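LpxE (Aquifex aeolicus, PDB 6EBU) probably hydrolyses the 1-phosphate of lipid A, as a membrane-bound phosphatase of the PAP2 superfamily. Local coordinates at residues Arg103-Gly108 / Phe150-Phe155; Ile116-Ser121 / Cys164-Leu169. The protein carries 1 engineered substitution. All blocks are in the same frame, centred on the assembly; numbering follows the deposited sequence.

Interaction 1: Arg103-Gly108 / Phe150-Phe155; sequences RSFPSG and FPLDVF. With BOG (octyl beta-D-glucopyranoside), chain D; BOG (octyl beta-D-glucopyranoside), chain E; SO4 (sulfate ion), chain B.
Asp153 OD2 accepts two hydrogen bonds, from Ser104 OG at 2.5 Å across the contact and from Phe150 N at 2.8 Å within its own segment. The two donors stand off the carboxylate plane on opposite faces, by 43° and 45°. His149 ND1 adds a weak bond to OD2, and Glu10 also bonds to Ser104 OG. Asp153 OD1 lies in the plane of the Phe105 ring at its edge, 3.5 Å from Phe105 CD1. At the same edge Phe105 CE1 packs 3.7 Å from Leu152 CG. In the backbone, Ser107 N donates a hydrogen bond to Asp153 O at 3.1 Å. Ser107 N-caps helix 108-121, and its OG bonds to Thr110. An alanine at Asp153 would probably leave Ser104 OG, Phe150 N and His149 without this acceptor. Gly108 N bonds nearly straight to sulfate O3 at 3.0 Å, and Lys79, Arg86, Arg143 and His149 complete the anion site. Pro106-Gly108 match the start of the PAP2 Pro-Ser-Gly-His motif, and Arg143, His149 and Asp153 probably represent the family's third motif. The sulfate, probably from the crystallisation liquor, may mark where a substrate phosphate binds. The weak bond is consistent with Asp153 orienting His149 toward it.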
ATOM      1  N   ARG A 103       3.337   1.278  14.221  1.00 44.18           N
ATOM      2  CA  ARG A 103       3.753   0.330  13.185  1.00 46.26           C
ATOM      3  C   ARG A 103       3.656   0.963  11.794  1.00 54.89           C
ATOM      4  O   ARG A 103       3.000   0.452  10.883  1.00 53.54           O
ATOM      5  CB  ARG A 103       2.943  -0.968  13.270  1.00 47.96           C
ATOM      6  CG  ARG A 103       3.142  -1.735  14.567  1.00 45.12           C
ATOM      7  CD  ARG A 103       1.810  -2.106  15.200  1.00 68.46           C
ATOM      8  N   SER A 104       4.350   2.093  11.646  1.00 48.73           N
ATOM      9  CA  SER A 104       4.234   2.902  10.438  1.00 48.09           C
ATOM     10  C   SER A 104       5.041   2.329   9.279  1.00 54.67           C
ATOM     11  O   SER A 104       4.614   2.415   8.122  1.00 44.38           O
ATOM     12  CB  SER A 104       4.678   4.336  10.735  1.00 49.21           C
ATOM     13  OG  SER A 104       4.420   5.195   9.639  1.00 50.94           O
ATOM     14  N   PHE A 105       6.204   1.740   9.565  1.00 46.82           N
ATOM     15  CA  PHE A 105       7.112   1.292   8.517  1.00 41.51           C
ATOM     16  C   PHE A 105       7.028  -0.217   8.364  1.00 43.40           C
ATOM     17  O   PHE A 105       7.255  -0.940   9.346  1.00 45.87           O
ATOM     18  CB  PHE A 105       8.542   1.710   8.844  1.00 39.67           C
ATOM     19  CG  PHE A 105       9.539   1.355   7.780  1.00 45.18           C
ATOM     20  CD1 PHE A 105       9.753   2.199   6.703  1.00 37.91           C
ATOM     21  CD2 PHE A 105      10.273   0.181   7.863  1.00 48.71           C
ATOM     22  CE1 PHE A 105      10.676   1.877   5.725  1.00 44.60           C
ATOM     23  CE2 PHE A 105      11.197  -0.146   6.887  1.00 43.68           C
ATOM     24  CZ  PHE A 105      11.398   0.703   5.817  1.00 43.24           C
ATOM     25  N   PRO A 106       6.701  -0.743   7.174  1.00 40.29           N
ATOM     26  CA  PRO A 106       6.245   0.014   6.006  1.00 44.36           C
ATOM     27  C   PRO A 106       4.724  -0.032   5.865  1.00 37.49           C
ATOM     28  O   PRO A 106       4.049  -0.461   6.801  1.00 40.57           O
ATOM     29  CB  PRO A 106       6.928  -0.709   4.852  1.00 37.85           C
ATOM     30  CG  PRO A 106       6.935  -2.144   5.302  1.00 44.17           C
ATOM     31  CD  PRO A 106       6.990  -2.144   6.822  1.00 39.92           C
ATOM     32  N   SER A 107       4.194   0.390   4.719  1.00 37.16           N
ATOM     33  CA  SER A 107       2.752   0.406   4.490  1.00 36.95           C
ATOM     34  C   SER A 107       2.292  -0.941   3.944  1.00 30.31           C
ATOM     35  O   SER A 107       2.657  -1.322   2.826  1.00 36.65           O
ATOM     36  CB  SER A 107       2.364   1.523   3.525  1.00 40.44           C
ATOM     37  OG  SER A 107       1.000   1.406   3.153  1.00 44.68           O
ATOM     38  N   GLY A 108       1.468  -1.644   4.722  1.00 33.21           N
ATOM     39  CA  GLY A 108       0.971  -2.939   4.284  1.00 34.93           C
ATOM     40  C   GLY A 108      -0.066  -2.838   3.181  1.00 31.54           C
ATOM     41  O   GLY A 108      -0.104  -3.678   2.278  1.00 38.42           O
ATOM     42  N   PHE A 150       3.916   7.834   6.279  1.00 37.87           N
ATOM     43  CA  PHE A 150       4.905   8.718   5.687  1.00 39.60           C
ATOM     44  C   PHE A 150       5.232   8.263   4.274  1.00 43.08           C
ATOM     45  O   PHE A 150       5.038   7.094   3.928  1.00 39.42           O
ATOM     46  CB  PHE A 150       6.181   8.725   6.526  1.00 38.65           C
ATOM     47  CG  PHE A 150       6.009   9.293   7.903  1.00 44.17           C
ATOM     48  CD1 PHE A 150       5.980  10.663   8.104  1.00 43.48           C
ATOM     49  CD2 PHE A 150       5.899   8.457   9.002  1.00 46.09           C
ATOM     50  CE1 PHE A 150       5.834  11.188   9.377  1.00 48.10           C
ATOM     51  CE2 PHE A 150       5.754   8.976  10.275  1.00 40.78           C
ATOM     52  CZ  PHE A 150       5.723  10.344  10.461  1.00 39.18           C
ATOM     53  N   PRO A 151       5.726   9.171   3.429  1.00 42.17           N
ATOM     54  CA  PRO A 151       6.167   8.759   2.085  1.00 39.82           C
ATOM     55  C   PRO A 151       7.195   7.640   2.087  1.00 40.41           C
ATOM     56  O   PRO A 151       7.232   6.847   1.139  1.00 43.43           O
ATOM     57  CB  PRO A 151       6.745  10.056   1.506  1.00 41.58           C
ATOM     58  CG  PRO A 151       5.955  11.127   2.176  1.00 36.03           C
ATOM     59  CD  PRO A 151       5.698  10.637   3.575  1.00 44.66           C
ATOM     60  N   LEU A 152       8.037   7.555   3.119  1.00 45.95           N
ATOM     61  CA  LEU A 152       8.984   6.448   3.207  1.00 45.78           C
ATOM     62  C   LEU A 152       8.259   5.111   3.319  1.00 40.58           C
ATOM     63  O   LEU A 152       8.680   4.115   2.718  1.00 38.60           O
ATOM     64  CB  LEU A 152       9.918   6.651   4.400  1.00 50.22           C
ATOM     65  CG  LEU A 152      10.799   5.459   4.783  1.00 51.53           C
ATOM     66  CD1 LEU A 152      11.788   5.144   3.670  1.00 41.20           C
ATOM     67  CD2 LEU A 152      11.522   5.712   6.097  1.00 42.97           C
ATOM     68  N   ASP A 153       7.161   5.075   4.079  1.00 42.67           N
ATOM     69  CA  ASP A 153       6.428   3.827   4.276  1.00 43.82           C
ATOM     70  C   ASP A 153       5.781   3.351   2.982  1.00 43.40           C
ATOM     71  O   ASP A 153       5.782   2.149   2.690  1.00 36.98           O
ATOM     72  CB  ASP A 153       5.365   4.005   5.358  1.00 46.09           C
ATOM     73  CG  ASP A 153       5.897   4.689   6.595  1.00 42.52           C
ATOM     74  OD1 ASP A 153       7.081   4.475   6.933  1.00 47.05           O
ATOM     75  OD2 ASP A 153       5.128   5.439   7.234  1.00 36.94           O
ATOM     76  N   VAL A 154       5.214   4.271   2.200  1.00 44.72           N
ATOM     77  CA  VAL A 154       4.521   3.850   0.989  1.00 41.39           C
ATOM     78  C   VAL A 154       5.509   3.567  -0.137  1.00 37.65           C
ATOM     79  O   VAL A 154       5.236   2.736  -1.009  1.00 46.38           O
ATOM     80  CB  VAL A 154       3.465   4.892   0.577  1.00 43.22           C
ATOM     81  CG1 VAL A 154       2.618   5.289   1.778  1.00 41.24           C
ATOM     82  CG2 VAL A 154       4.117   6.109  -0.051  1.00 51.73           C
ATOM     83  N   PHE A 155       6.669   4.228  -0.137  1.00 41.78           N
ATOM     84  CA  PHE A 155       7.671   3.935  -1.155  1.00 40.13           C
ATOM     85  C   PHE A 155       8.273   2.553  -0.942  1.00 32.88           C
ATOM     86  O   PHE A 155       8.398   1.766  -1.887  1.00 42.31           O
ATOM     87  CB  PHE A 155       8.763   5.005  -1.149  1.00 51.20           C
ATOM     88  CG  PHE A 155       9.853   4.758  -2.153  1.00 56.35           C
ATOM     89  CD1 PHE A 155       9.643   5.012  -3.500  1.00 71.15           C
ATOM     90  CD2 PHE A 155      11.084   4.264  -1.753  1.00 57.24           C
ATOM     91  CE1 PHE A 155      10.644   4.781  -4.429  1.00 71.15           C
ATOM     92  CE2 PHE A 155      12.088   4.031  -2.675  1.00 63.78           C
ATOM     93  CZ  PHE A 155      11.868   4.291  -4.016  1.00 71.22           C
TER
HETATM   94  O1  BOG D 203       8.152   3.094  -6.193  0.58 57.18           O
HETATM   95  C1' BOG D 203       6.901   3.677  -6.556  0.58 60.36           C
HETATM   96  C2' BOG D 203       6.217   4.254  -5.297  0.58 56.60           C
HETATM   97  C3' BOG D 203       4.761   4.705  -5.636  0.58 53.31           C
HETATM   98  C4' BOG D 203       4.053   5.162  -4.332  0.58 48.14           C
HETATM   99  C5' BOG D 203       2.912   6.142  -4.673  0.58 47.39           C
HETATM  100  C6' BOG D 203       2.700   7.117  -3.497  0.58 47.15           C
HETATM  101  C7' BOG D 203       2.763   8.553  -4.011  0.58 51.10           C
HETATM  102  C8' BOG D 203       2.220   9.506  -2.945  0.58 45.33           C
HETATM  103  O1  BOG E 204      -0.061  -2.744  11.283  1.00 62.65           O
HETATM  104  C1' BOG E 204      -1.197  -2.368  12.057  1.00 61.66           C
HETATM  105  C2' BOG E 204      -0.930  -0.995  12.708  1.00 58.98           C
HETATM  106  C3' BOG E 204      -1.763  -0.873  14.021  1.00 66.66           C
HETATM  107  C4' BOG E 204      -1.574   0.547  14.620  1.00 60.89           C
HETATM  108  C5' BOG E 204      -2.284   0.619  15.986  1.00 64.04           C
HETATM  109  C6' BOG E 204      -2.354   2.087  16.449  1.00 53.86           C
HETATM  110  C7' BOG E 204      -3.026   2.157  17.816  1.00 71.70           C
HETATM  111  C8' BOG E 204      -4.321   2.965  17.711  1.00 64.73           C
HETATM  112  S   SO4 B 201      -1.001  -0.385   7.066  1.00 53.74           S
HETATM  113  O1  SO4 B 201      -1.315   0.515   5.958  1.00 53.58           O
HETATM  114  O2  SO4 B 201      -1.615   0.115   8.291  1.00 53.46           O
HETATM  115  O3  SO4 B 201       0.448  -0.443   7.232  1.00 52.52           O
HETATM  116  O4  SO4 B 201      -1.515  -1.720   6.773  1.00 51.47           O

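Interaction 2: Ile116-Ser121 / Cys164-Leu169; sequences IATVLS and CGIISL
Thr118 opens the contact with its methyl group, CG2, which sits over the backbone of the other helix 3.7 Å from Gly165 C. The amide N of Ile166 is equally near, and Ile166 CG1 lies beside the same methyl, Thr118 CG2, at 3.9 Å. The first torsion sets the hydroxyl anti to the carbonyl carbon (chi1 -65°) and CG2 anti to the backbone N. Thr118 OG1 thus turns back along its own helix, where it bonds to Phe114 O. The carbonyl of Thr118 also takes part, since Leu169 CD1 rests 3.8 Å from Thr118 O.

Val119 comes next. Its CG2 meets Gly165 CA at 3.6 Å, and its other methyl, CG1, touches Leu169 CD2. The two side chains cross obliquely. Leu169 thus spreads its two methyls over successive residues, CD1 on Thr118 and CD2 on Val119. Val119 also packs on Pro63 and Ala67 of helix 61-82, and its carbonyl has a weak bond from Lys60.

The close fit depends on Gly165. Its CA is 5.2 Å from Val119 CA, and a beta carbon here would probably collide with Thr118 CG2 and press on Val119 CG2. The segment axes approach to 8.3 Å and run in the same general sense, 33° apart. No hydrogen bond links the two segments. Methyls meet the glycine backbone and one another. The nearby hydroxyls bond outside the two segments, Thr118 OG1 to Phe114 O and Ser168 OG to Pro63 O. This is apolar packing between helices 108-121 and 151-170, consistent with a bundle whose helix 151-170 is predicted to cross the membrane.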
ATOM      1  N   ILE A 116      -0.692  -6.973  -5.817  1.00 37.78           N
ATOM      2  CA  ILE A 116      -1.802  -7.284  -6.710  1.00 34.17           C
ATOM      3  C   ILE A 116      -1.518  -6.756  -8.111  1.00 35.16           C
ATOM      4  O   ILE A 116      -1.656  -7.477  -9.106  1.00 34.71           O
ATOM      5  CB  ILE A 116      -3.113  -6.710  -6.143  1.00 36.20           C
ATOM      6  CG1 ILE A 116      -3.487  -7.423  -4.842  1.00 29.53           C
ATOM      7  CG2 ILE A 116      -4.234  -6.801  -7.171  1.00 30.89           C
ATOM      8  CD1 ILE A 116      -4.616  -6.761  -4.079  1.00 25.44           C
ATOM      9  N   ALA A 117      -1.100  -5.491  -8.204  1.00 30.26           N
ATOM     10  CA  ALA A 117      -0.883  -4.883  -9.513  1.00 35.77           C
ATOM     11  C   ALA A 117       0.269  -5.549 -10.257  1.00 33.31           C
ATOM     12  O   ALA A 117       0.216  -5.695 -11.482  1.00 40.37           O
ATOM     13  CB  ALA A 117      -0.632  -3.383  -9.363  1.00 30.68           C
ATOM     14  N   THR A 118       1.319  -5.958  -9.543  1.00 34.05           N
ATOM     15  CA  THR A 118       2.464  -6.577 -10.207  1.00 33.55           C
ATOM     16  C   THR A 118       2.101  -7.948 -10.770  1.00 36.92           C
ATOM     17  O   THR A 118       2.408  -8.254 -11.929  1.00 41.03           O
ATOM     18  CB  THR A 118       3.641  -6.686  -9.233  1.00 40.85           C
ATOM     19  OG1 THR A 118       4.089  -5.374  -8.870  1.00 35.92           O
ATOM     20  CG2 THR A 118       4.794  -7.452  -9.859  1.00 35.57           C
ATOM     21  N   VAL A 119       1.431  -8.782  -9.971  1.00 36.31           N
ATOM     22  CA  VAL A 119       1.127 -10.144 -10.404  1.00 30.47           C
ATOM     23  C   VAL A 119       0.036 -10.144 -11.469  1.00 38.47           C
ATOM     24  O   VAL A 119       0.087 -10.922 -12.429  1.00 38.25           O
ATOM     25  CB  VAL A 119       0.738 -11.011  -9.193  1.00 36.40           C
ATOM     26  CG1 VAL A 119       0.264 -12.389  -9.642  1.00 40.10           C
ATOM     27  CG2 VAL A 119       1.912 -11.132  -8.231  1.00 37.27           C
ATOM     28  N   LEU A 120      -0.963  -9.272 -11.329  1.00 32.56           N
ATOM     29  CA  LEU A 120      -2.086  -9.299 -12.257  1.00 37.91           C
ATOM     30  C   LEU A 120      -1.812  -8.543 -13.552  1.00 43.07           C
ATOM     31  O   LEU A 120      -2.508  -8.780 -14.542  1.00 45.41           O
ATOM     32  CB  LEU A 120      -3.343  -8.744 -11.583  1.00 34.42           C
ATOM     33  CG  LEU A 120      -3.868  -9.553 -10.391  1.00 44.55           C
ATOM     34  CD1 LEU A 120      -5.311  -9.189 -10.081  1.00 26.64           C
ATOM     35  CD2 LEU A 120      -3.731 -11.052 -10.641  1.00 38.34           C
ATOM     36  N   SER A 121      -0.821  -7.648 -13.575  1.00 39.15           N
ATOM     37  CA  SER A 121      -0.459  -6.973 -14.817  1.00 40.99           C
ATOM     38  C   SER A 121       0.371  -7.849 -15.746  1.00 44.37           C
ATOM     39  O   SER A 121       0.465  -7.543 -16.939  1.00 41.11           O
ATOM     40  CB  SER A 121       0.323  -5.688 -14.529  1.00 37.26           C
ATOM     41  OG  SER A 121      -0.447  -4.774 -13.771  1.00 45.47           O
ATOM     42  N   CYS A 164       8.082  -8.706  -4.440  1.00 43.66           N
ATOM     43  CA  CYS A 164       7.458  -9.984  -4.109  1.00 35.71           C
ATOM     44  C   CYS A 164       6.573 -10.490  -5.240  1.00 42.40           C
ATOM     45  O   CYS A 164       6.455 -11.705  -5.439  1.00 42.09           O
ATOM     46  CB  CYS A 164       6.653  -9.853  -2.820  1.00 34.59           C
ATOM     47  SG  CYS A 164       7.672  -9.559  -1.364  1.00 55.74           S
ATOM     48  N   GLY A 165       5.946  -9.584  -5.989  1.00 44.74           N
ATOM     49  CA  GLY A 165       5.177 -10.010  -7.146  1.00 35.06           C
ATOM     50  C   GLY A 165       6.057 -10.567  -8.249  1.00 44.65           C
ATOM     51  O   GLY A 165       5.740 -11.599  -8.847  1.00 41.84           O
ATOM     52  N   ILE A 166       7.177  -9.896  -8.528  1.00 44.35           N
ATOM     53  CA  ILE A 166       8.097 -10.374  -9.556  1.00 44.76           C
ATOM     54  C   ILE A 166       8.715 -11.704  -9.142  1.00 40.67           C
ATOM     55  O   ILE A 166       8.806 -12.640  -9.946  1.00 42.98           O
ATOM     56  CB  ILE A 166       9.174  -9.310  -9.840  1.00 45.06           C
ATOM     57  CG1 ILE A 166       8.544  -8.078 -10.489  1.00 49.25           C
ATOM     58  CG2 ILE A 166      10.273  -9.879 -10.722  1.00 49.71           C
ATOM     59  CD1 ILE A 166       9.487  -6.901 -10.608  1.00 40.79           C
ATOM     60  N   ILE A 167       9.140 -11.810  -7.881  1.00 47.31           N
ATOM     61  CA  ILE A 167       9.721 -13.056  -7.385  1.00 44.15           C
ATOM     62  C   ILE A 167       8.733 -14.203  -7.529  1.00 45.29           C
ATOM     63  O   ILE A 167       9.103 -15.323  -7.904  1.00 51.37           O
ATOM     64  CB  ILE A 167      10.177 -12.882  -5.923  1.00 45.67           C
ATOM     65  CG1 ILE A 167      11.425 -12.000  -5.854  1.00 43.94           C
ATOM     66  CG2 ILE A 167      10.432 -14.236  -5.267  1.00 37.22           C
ATOM     67  CD1 ILE A 167      11.909 -11.746  -4.442  1.00 60.70           C
ATOM     68  N   SER A 168       7.455 -13.941  -7.235  0.56 47.13           N
ATOM     69  CA  SER A 168       6.443 -14.990  -7.300  0.56 47.43           C
ATOM     70  C   SER A 168       6.179 -15.424  -8.735  0.56 48.52           C
ATOM     71  O   SER A 168       5.964 -16.613  -9.000  0.56 49.77           O
ATOM     72  CB  SER A 168       5.152 -14.509  -6.644  0.56 44.26           C
ATOM     73  OG  SER A 168       4.159 -15.516  -6.680  0.56 42.71           O
ATOM     74  N   LEU A 169       6.181 -14.475  -9.674  1.00 44.93           N
ATOM     75  CA  LEU A 169       5.938 -14.819 -11.070  1.00 46.24           C
ATOM     76  C   LEU A 169       7.050 -15.704 -11.619  1.00 53.96           C
ATOM     77  O   LEU A 169       6.792 -16.623 -12.406  1.00 58.29           O
ATOM     78  CB  LEU A 169       5.797 -13.548 -11.907  1.00 47.07           C
ATOM     79  CG  LEU A 169       4.551 -12.694 -11.652  1.00 48.12           C
ATOM     80  CD1 LEU A 169       4.738 -11.299 -12.218  1.00 35.88           C
ATOM     81  CD2 LEU A 169       3.308 -13.345 -12.236  1.00 40.14           C
TER

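How the interactions relate
Both contacts join the same two parts of the chain, helix 151-170 and the region of helix 108-121. Interaction 1 lies at the N-terminal ends of these helices, and interaction 2 near their C-terminal ends. Their centres are 19 Å apart. Both are buried, but interaction 1 is nearer the centre of the chain, whereas interaction 2 has exposed Ile166 at its margin. Their chemistry differs accordingly. Interaction 1 is mainly polar, with an aromatic flank, and has a carboxylate, serines and a bound anion at the probable active site. Interaction 2 is apolar, with methyl groups and a glycine between helix flanks and no hydrogen bond across.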